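Solute-binding protein (PDB 2ZYO) binds cyclo- and maltodextrins, here maltotetraose, and probably delivers them to a membrane transporter as an extracellular receptor. Local coordinates at residues Thr79-Arg84 with Gly280-Tyr285; Tyr122-Ala127 with Leu299-Thr304. One frame throughout, in Å; residues are numbered along the deposited sequence.

Interaction 1. Residues Thr79-Arg84 with Gly280-Tyr285; sequences TWPHDR and GVKGWY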
loop_
_atom_site.group_PDB
_atom_site.type_symbol
_atom_site.label_atom_id
_atom_site.label_comp_id
_atom_site.label_asym_id
_atom_site.label_seq_id
_atom_site.Cartn_x
_atom_site.Cartn_y
_atom_site.Cartn_z
ATOM N N THR A 79 -1.772 13.820 5.957
ATOM C CA THR A 79 -1.726 12.671 5.060
ATOM C C THR A 79 -0.600 11.695 5.399
ATOM O O THR A 79 0.513 12.107 5.721
ATOM C CB THR A 79 -1.650 13.116 3.567
ATOM O OG1 THR A 79 -1.651 11.968 2.713
ATOM C CG2 THR A 79 -0.414 13.965 3.290
ATOM N N TRP A 80 -0.925 10.403 5.343
ATOM C CA TRP A 80 0.041 9.308 5.495
ATOM C C TRP A 80 -0.579 7.992 5.012
ATOM O O TRP A 80 -1.801 7.901 4.887
ATOM C CB TRP A 80 0.554 9.184 6.940
ATOM C CG TRP A 80 -0.498 9.088 8.011
ATOM C CD1 TRP A 80 -1.259 7.997 8.322
ATOM C CD2 TRP A 80 -0.870 10.115 8.939
ATOM N NE1 TRP A 80 -2.095 8.285 9.377
ATOM C CE2 TRP A 80 -1.880 9.581 9.771
ATOM C CE3 TRP A 80 -0.463 11.440 9.134
ATOM C CZ2 TRP A 80 -2.481 10.324 10.793
ATOM C CZ3 TRP A 80 -1.057 12.177 10.154
ATOM C CH2 TRP A 80 -2.057 11.618 10.967
ATOM N N PRO A 81 0.260 6.977 4.713
ATOM C CA PRO A 81 -0.269 5.653 4.361
ATOM C C PRO A 81 -1.250 5.120 5.412
ATOM O O PRO A 81 -1.020 5.280 6.615
ATOM C CB PRO A 81 0.991 4.786 4.299
ATOM C CG PRO A 81 2.072 5.741 3.924
ATOM C CD PRO A 81 1.734 7.010 4.643
ATOM N N HIS A 82 -2.325 4.486 4.946
ATOM C CA HIS A 82 -3.466 4.120 5.791
ATOM C C HIS A 82 -3.172 3.064 6.857
ATOM O O HIS A 82 -3.949 2.906 7.795
ATOM C CB HIS A 82 -4.632 3.631 4.926
ATOM C CG HIS A 82 -4.568 2.170 4.606
ATOM N ND1 HIS A 82 -3.814 1.667 3.566
ATOM C CD2 HIS A 82 -5.147 1.099 5.200
ATOM C CE1 HIS A 82 -3.938 0.353 3.529
ATOM N NE2 HIS A 82 -4.743 -0.017 4.510
ATOM N N ASP A 83 -2.072 2.326 6.707
ATOM C CA ASP A 83 -1.784 1.210 7.616
ATOM C C ASP A 83 -1.537 1.653 9.063
ATOM O O ASP A 83 -1.590 0.837 9.984
ATOM C CB ASP A 83 -0.628 0.345 7.093
ATOM C CG ASP A 83 0.658 1.126 6.918
ATOM O OD1 ASP A 83 0.720 1.976 6.006
ATOM O OD2 ASP A 83 1.615 0.875 7.683
ATOM N N ARG A 84 -1.292 2.947 9.258
ATOM C CA ARG A 84 -1.078 3.503 10.599
ATOM C C ARG A 84 -2.280 4.321 11.088
ATOM O O ARG A 84 -2.179 5.074 12.063
ATOM C CB ARG A 84 0.214 4.335 10.648
ATOM C CG ARG A 84 1.465 3.608 10.138
ATOM C CD ARG A 84 1.899 2.469 11.047
ATOM N NE ARG A 84 2.876 1.601 10.389
ATOM C CZ ARG A 84 3.533 0.610 10.986
ATOM N NH1 ARG A 84 3.334 0.341 12.270
ATOM N NH2 ARG A 84 4.398 -0.116 10.290
ATOM N N GLY A 280 -2.161 -0.360 -0.528
ATOM C CA GLY A 280 -1.878 0.750 0.372
ATOM C C GLY A 280 -2.554 1.991 -0.170
ATOM O O GLY A 280 -2.450 2.287 -1.360
ATOM N N VAL A 281 -3.262 2.702 0.702
ATOM C CA VAL A 281 -3.984 3.908 0.309
ATOM C C VAL A 281 -3.423 5.112 1.058
ATOM O O VAL A 281 -3.271 5.072 2.279
ATOM C CB VAL A 281 -5.510 3.776 0.577
ATOM C CG1 VAL A 281 -6.241 5.077 0.250
ATOM C CG2 VAL A 281 -6.101 2.620 -0.225
ATOM N N LYS A 282 -3.097 6.166 0.310
ATOM C CA LYS A 282 -2.709 7.447 0.891
ATOM C C LYS A 282 -3.899 8.387 0.776
ATOM O O LYS A 282 -4.349 8.688 -0.328
ATOM C CB LYS A 282 -1.495 8.040 0.168
ATOM C CG LYS A 282 -0.190 7.286 0.400
ATOM C CD LYS A 282 1.033 8.103 -0.008
ATOM C CE LYS A 282 1.046 8.450 -1.488
ATOM N NZ LYS A 282 2.239 9.263 -1.868
ATOM N N GLY A 283 -4.415 8.835 1.915
ATOM C CA GLY A 283 -5.557 9.742 1.920
ATOM C C GLY A 283 -5.298 11.038 2.660
ATOM O O GLY A 283 -4.245 11.214 3.277
ATOM N N TRP A 284 -6.265 11.949 2.573
ATOM C CA TRP A 284 -6.298 13.146 3.408
ATOM C C TRP A 284 -7.125 12.836 4.642
ATOM O O TRP A 284 -8.229 12.289 4.527
ATOM C CB TRP A 284 -6.956 14.314 2.671
ATOM C CG TRP A 284 -6.133 14.939 1.593
ATOM C CD1 TRP A 284 -6.431 14.992 0.261
ATOM C CD2 TRP A 284 -4.882 15.620 1.752
ATOM N NE1 TRP A 284 -5.440 15.657 -0.422
ATOM C CE2 TRP A 284 -4.475 16.050 0.468
ATOM C CE3 TRP A 284 -4.059 15.898 2.853
ATOM C CZ2 TRP A 284 -3.284 16.753 0.255
ATOM C CZ3 TRP A 284 -2.871 16.594 2.640
ATOM C CH2 TRP A 284 -2.495 17.010 1.349
ATOM N N TYR A 285 -6.599 13.193 5.811
ATOM C CA TYR A 285 -7.303 12.996 7.080
ATOM C C TYR A 285 -7.538 14.333 7.765
ATOM O O TYR A 285 -6.871 15.321 7.457
ATOM C CB TYR A 285 -6.533 12.034 7.995
ATOM C CG TYR A 285 -5.970 10.844 7.256
ATOM C CD1 TYR A 285 -6.801 10.016 6.503
ATOM C CD2 TYR A 285 -4.608 10.558 7.290
ATOM C CE1 TYR A 285 -6.290 8.932 5.802
ATOM C CE2 TYR A 285 -4.085 9.467 6.595
ATOM C CZ TYR A 285 -4.934 8.664 5.854
ATOM O OH TYR A 285 -4.433 7.589 5.162
#
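Tyr285 OH is held by two groups: it donates to Trp80 O at 2.7 Å and receives a weak, long bond from Gly283 N at 3.5 Å. It does so inside the mixed sheet of a two-lobed periplasmic-binding-protein fold, where strand 77-81 runs antiparallel beside strand 278-287. Of the four hydrogen bonds that join the two segments, two start from side-chain hydroxyls, Thr79 OG1 and Tyr285 OH, and a third ends on His82 ND1. Tyr285 also turns an edge to one face of the Trp80 indole in an edge-to-face pair, the planes inclined at 54°; its CE2 comes within 3.6 Å of Trp80 CD1. At Thr79, OG1 lies anti to the backbone N (chi1 -178°) and donates to Gly283 O at 2.8 Å, reaching that oxygen from above the carbonyl plane. The CG2 branch of Thr79 packs against Trp284 CZ3 at 3.7 Å, while Lys126 NZ adds a weak bond to the threonine hydroxyl.

Beyond Pro81 the chain turns into a short 3-10 segment, and His82 clasps Val281 through a pair of bonds. His82 N gives its hydrogen to Val281 O at 2.9 Å; in return Val281 N points almost straight (168°) at His82 ND1, though from a position tilted out of the imidazole plane. With ND1 accepting and NE2 bonded to Met350 O, the ring is probably neutral with its proton on NE2, and its rotation is fixed from two ends. Two residues on, Arg84, at the N-cap position of helix 85-90, belongs to the ligand pocket: it makes a weak hydrogen bond to O3 of a bound glucose through NH2, and its NE forms a salt bridge to Asp83 OD2 at 3.1 Å.

Interaction 2. Residues Tyr122-Ala127 with Leu299-Thr304; sequences YGLPKA and LMQFLT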
loop_
_atom_site.group_PDB
_atom_site.type_symbol
_atom_site.label_atom_id
_atom_site.label_comp_id
_atom_site.label_asym_id
_atom_site.label_seq_id
_atom_site.Cartn_x
_atom_site.Cartn_y
_atom_site.Cartn_z
ATOM N N TYR A 122 -12.560 8.258 7.995
ATOM C CA TYR A 122 -11.532 9.214 8.419
ATOM C C TYR A 122 -10.860 10.012 7.306
ATOM O O TYR A 122 -10.050 10.900 7.577
ATOM C CB TYR A 122 -10.496 8.521 9.310
ATOM C CG TYR A 122 -11.077 8.218 10.660
ATOM C CD1 TYR A 122 -11.035 9.166 11.680
ATOM C CD2 TYR A 122 -11.720 7.005 10.906
ATOM C CE1 TYR A 122 -11.596 8.905 12.921
ATOM C CE2 TYR A 122 -12.286 6.734 12.143
ATOM C CZ TYR A 122 -12.221 7.688 13.142
ATOM O OH TYR A 122 -12.779 7.423 14.368
ATOM N N GLY A 123 -11.202 9.722 6.058
ATOM C CA GLY A 123 -10.625 10.492 4.966
ATOM C C GLY A 123 -11.088 10.130 3.577
ATOM O O GLY A 123 -11.905 9.225 3.393
ATOM N N LEU A 124 -10.555 10.870 2.610
ATOM C CA LEU A 124 -10.791 10.627 1.196
ATOM C C LEU A 124 -9.455 10.320 0.522
ATOM O O LEU A 124 -8.432 10.915 0.877
ATOM C CB LEU A 124 -11.497 11.825 0.547
ATOM C CG LEU A 124 -12.903 12.151 1.075
ATOM C CD1 LEU A 124 -13.456 13.391 0.390
ATOM C CD2 LEU A 124 -13.869 10.974 0.924
ATOM N N PRO A 125 -9.451 9.369 -0.429
ATOM C CA PRO A 125 -8.182 8.871 -0.956
ATOM C C PRO A 125 -7.567 9.705 -2.076
ATOM O O PRO A 125 -8.287 10.336 -2.858
ATOM C CB PRO A 125 -8.555 7.487 -1.480
ATOM C CG PRO A 125 -9.971 7.635 -1.926
ATOM C CD PRO A 125 -10.606 8.682 -1.038
ATOM N N LYS A 126 -6.238 9.679 -2.136
ATOM C CA LYS A 126 -5.459 10.369 -3.160
ATOM C C LYS A 126 -4.770 9.368 -4.078
ATOM O O LYS A 126 -4.654 9.596 -5.283
ATOM C CB LYS A 126 -4.379 11.240 -2.514
ATOM C CG LYS A 126 -4.885 12.273 -1.516
ATOM C CD LYS A 126 -3.799 12.665 -0.508
ATOM C CE LYS A 126 -2.673 13.466 -1.154
ATOM N NZ LYS A 126 -1.699 13.947 -0.128
ATOM N N ALA A 127 -4.303 8.267 -3.491
ATOM C CA ALA A 127 -3.463 7.308 -4.201
ATOM C C ALA A 127 -3.670 5.884 -3.704
ATOM O O ALA A 127 -3.979 5.666 -2.529
ATOM C CB ALA A 127 -1.996 7.701 -4.073
ATOM N N LEU A 299 -12.599 21.495 1.822
ATOM C CA LEU A 299 -11.286 21.531 1.180
ATOM C C LEU A 299 -10.836 20.124 0.782
ATOM O O LEU A 299 -10.341 19.913 -0.326
ATOM C CB LEU A 299 -10.246 22.204 2.090
ATOM C CG LEU A 299 -8.768 22.149 1.676
ATOM C CD1 LEU A 299 -8.499 22.834 0.335
ATOM C CD2 LEU A 299 -7.911 22.755 2.766
ATOM N N MET A 300 -11.020 19.163 1.686
ATOM C CA MET A 300 -10.641 17.777 1.422
ATOM C C MET A 300 -11.324 17.231 0.170
ATOM O O MET A 300 -10.700 16.534 -0.631
ATOM C CB MET A 300 -10.967 16.889 2.620
ATOM C CG MET A 300 -10.455 15.465 2.461
ATOM S SD MET A 300 -11.038 14.322 3.721
ATOM C CE MET A 300 -10.142 14.904 5.161
ATOM N N GLN A 301 -12.610 17.540 0.021
ATOM C CA GLN A 301 -13.362 17.143 -1.167
ATOM C C GLN A 301 -12.833 17.845 -2.416
ATOM O O GLN A 301 -12.715 17.231 -3.479
ATOM C CB GLN A 301 -14.854 17.432 -0.989
ATOM C CG GLN A 301 -15.541 16.517 -0.001
ATOM C CD GLN A 301 -16.937 16.982 0.339
ATOM O OE1 GLN A 301 -17.890 16.698 -0.385
ATOM N NE2 GLN A 301 -17.068 17.691 1.453
ATOM N N PHE A 302 -12.505 19.127 -2.279
ATOM C CA PHE A 302 -11.971 19.903 -3.394
ATOM C C PHE A 302 -10.649 19.315 -3.892
ATOM O O PHE A 302 -10.389 19.283 -5.095
ATOM C CB PHE A 302 -11.800 21.376 -3.000
ATOM C CG PHE A 302 -11.488 22.278 -4.156
ATOM C CD1 PHE A 302 -12.511 22.876 -4.888
ATOM C CD2 PHE A 302 -10.168 22.531 -4.519
ATOM C CE1 PHE A 302 -12.222 23.709 -5.968
ATOM C CE2 PHE A 302 -9.873 23.362 -5.599
ATOM C CZ PHE A 302 -10.901 23.950 -6.320
ATOM N N LEU A 303 -9.833 18.829 -2.956
ATOM C CA LEU A 303 -8.524 18.262 -3.282
ATOM C C LEU A 303 -8.602 16.848 -3.861
ATOM O O LEU A 303 -7.607 16.334 -4.367
ATOM C CB LEU A 303 -7.616 18.253 -2.046
ATOM C CG LEU A 303 -7.234 19.591 -1.401
ATOM C CD1 LEU A 303 -6.468 19.346 -0.113
ATOM C CD2 LEU A 303 -6.422 20.468 -2.350
ATOM N N THR A 304 -9.777 16.225 -3.767
ATOM C CA THR A 304 -9.952 14.837 -4.200
ATOM C C THR A 304 -11.029 14.670 -5.278
ATOM O O THR A 304 -11.523 13.561 -5.512
ATOM C CB THR A 304 -10.269 13.900 -3.010
ATOM O OG1 THR A 304 -11.449 14.358 -2.334
ATOM C CG2 THR A 304 -9.105 13.859 -2.022
#
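Leu124 turns CG anti to its carbonyl carbon (chi1 -63°), and Met300, with CG anti to the backbone N and SD anti to CA (chi2 -171°), carries its sulfur to that CG where helix 293-302 packs on strand 120-136, an alpha/beta layer contact of the binding-protein fold. The sulfur of Met300 does most of the touching on the methionine side: SD lies 3.9 Å from Leu124 CG and 3.7 Å from Leu124 N, so it rests on the strand backbone as well as on the leucine branch. The CD1 methyl of Leu124 reaches on to Gln301 and Thr304, standing 3.8 Å from Gln301 CG and 3.5 Å from Thr304 OG1. Thr304 crosses Leu124 at about a right angle, and its OG1 donates to Met300 O at 2.9 Å. An alanine at Thr304 would probably leave Met300 O without this side-chain donor and open a gap beside Leu124 CD1. Farther along the strand, a classic beta bulge sets Lys126 and Ala127 both opposite Lys282, and Lys126 NZ pairs with Glu25. Just before the bulge, the buried carbonyl oxygen Pro125 O, which has no polar partner in the model, meets a methyl group instead, Thr304 CG2 at 3.7 Å.

From the N terminus the chain passes through strand 77-81, then strand 120-136, and much later strand 278-287, which leads into helix 293-302. Interaction 1 closes a loop of 195 residues between strands 77-81 and 278-287, and interaction 2 one of 171 residues between strand 120-136 and helix 293-302. Their segments alternate, so the loops cross rather than nest. Strand 278-287 neighbours both earlier strands: Lys282 O lies 2.8 Å from Lys126 N, a probable hydrogen bond, and Trp284 N probably bonds to Leu124 O. Helix 293-302 then packs on strands 278-287 and 120-136, with Met300 CE 3.3 Å from Trp284 O.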